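Local coordinates for putative major capsid protein (Cafeteriavirus-dependent mavirus, PDB 6G44), which forms the outer shell of the virophage particle as a double jelly-roll capsid protein, its chains assembling into trimeric capsomers, at the interface of chains A and B. Coordinates in Å, arbitrary orientation; residue numbers count along the deposited sequence, not the author numbering. Chains: chain A/B, Putative major capsid protein.

The interface of chains A and B. Residues chain A 39, 42; chain B 377, 380-381, 384.
A:Tyr39 lies with one ring face against B:Leu381, on the helix 375-384 of the neighbouring chain. The tyrosine belongs to a loop of chain A, as does A:Phe42, and both rings pack on one side of that helix.

From its base outwards, A:Tyr39 runs obliquely across the helix. Its CB comes near the leucine methyl CD1. CG and CD1 of the ring rest on the same methyl, with A:Tyr39 CD1 3.7 Å from B:Leu381 CD1. Along the other edge, over the same face, CD2 meets B:Leu381 CB, and CE2 meets the backbone N and CA of that residue. B:Leu381 CA sits over the ring face, 3.9 Å from the centroid and offset toward the rim, in a CH-pi contact. CE1 faces the hydroxyl OG of B:Ser384. At the tip, the phenol OH lies 3.4 Å from B:Ser384 CB and is also near the carbonyl O of B:Glu380.

B:Leu381 and A:Tyr39 lie side by side, pointing opposite ways. With CG opposite the backbone N (chi1 167°), B:Leu381 brings CD1 under CG and CD1 of the tyrosine ring. B:Ser384 turns its OG back into its own helix, where it hydrogen-bonds to B:Leu381 O at 2.7 Å. This bond probably helps hold the serine beside the tyrosine tip.

A:Phe42 receives the amide of B:Gln377 over one face. NE2 stands 3.3 Å from A:Phe42 CD1, near the rim, and the amide and ring planes are 65° apart. B:Gln377 stretches past CG and brings NE2 over the ring. The same NE2 hydrogen-bonds to a water oxygen 3.0 Å away, nearly straight (166° at H). That water lies 2.9 Å from the backbone A:Phe42 O and so links the two chains. A:Tyr39 CD2 lies in plane at the phenylalanine edge and may help hold both rings in place.

The patch joins loop to helix between neighbouring subunits and probably helps hold the capsomer trimer together.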
# COMPACT_ATOMS: atom_id res chain seq x y z
N TYR A 39 25.65 -10.23 8.35
CA TYR A 39 26.02 -10.05 6.94
C TYR A 39 27.51 -10.23 6.70
O TYR A 39 27.97 -10.05 5.58
CB TYR A 39 25.53 -8.67 6.43
CG TYR A 39 24.09 -8.68 6.03
CD1 TYR A 39 23.10 -8.70 7.00
CD2 TYR A 39 23.70 -8.69 4.68
CE1 TYR A 39 21.77 -8.75 6.66
CE2 TYR A 39 22.33 -8.73 4.36
CZ TYR A 39 21.40 -8.75 5.37
OH TYR A 39 20.02 -8.78 5.18
N PHE A 42 29.14 -13.76 4.43
CA PHE A 42 28.08 -13.96 3.45
C PHE A 42 28.74 -14.69 2.27
O PHE A 42 29.73 -14.20 1.74
CB PHE A 42 27.53 -12.58 3.03
CG PHE A 42 26.11 -12.57 2.48
CD1 PHE A 42 25.64 -13.50 1.55
CD2 PHE A 42 25.26 -11.54 2.85
CE1 PHE A 42 24.35 -13.41 1.06
CE2 PHE A 42 23.98 -11.44 2.33
CZ PHE A 42 23.52 -12.38 1.44
N GLN B 377 24.22 -6.69 -2.11
CA GLN B 377 24.23 -7.16 -0.73
C GLN B 377 24.24 -6.00 0.27
O GLN B 377 23.62 -6.09 1.34
CB GLN B 377 25.42 -8.09 -0.50
CG GLN B 377 25.31 -9.40 -1.25
CD GLN B 377 26.63 -10.14 -1.31
OE1 GLN B 377 27.62 -9.58 -1.74
NE2 GLN B 377 26.65 -11.39 -0.81
N GLU B 380 20.74 -4.92 0.45
CA GLU B 380 20.00 -5.88 1.28
C GLU B 380 20.26 -5.63 2.76
O GLU B 380 19.31 -5.61 3.56
CB GLU B 380 20.34 -7.32 0.88
CG GLU B 380 19.75 -7.66 -0.47
CD GLU B 380 20.31 -8.91 -1.13
OE1 GLU B 380 21.11 -9.60 -0.50
OE2 GLU B 380 19.92 -9.16 -2.30
N LEU B 381 21.52 -5.41 3.13
CA LEU B 381 21.88 -5.07 4.51
C LEU B 381 21.11 -3.84 4.97
O LEU B 381 20.46 -3.84 6.02
CB LEU B 381 23.38 -4.85 4.63
CG LEU B 381 23.92 -4.21 5.90
CD1 LEU B 381 23.64 -5.06 7.12
CD2 LEU B 381 25.41 -3.99 5.76
N SER B 384 17.43 -4.45 5.42
CA SER B 384 17.09 -5.28 6.58
C SER B 384 16.97 -4.44 7.87
O SER B 384 16.42 -4.89 8.85
CB SER B 384 18.13 -6.40 6.78
OG SER B 384 19.34 -5.93 7.35
O HOH W 1 29.44 -12.51 -0.62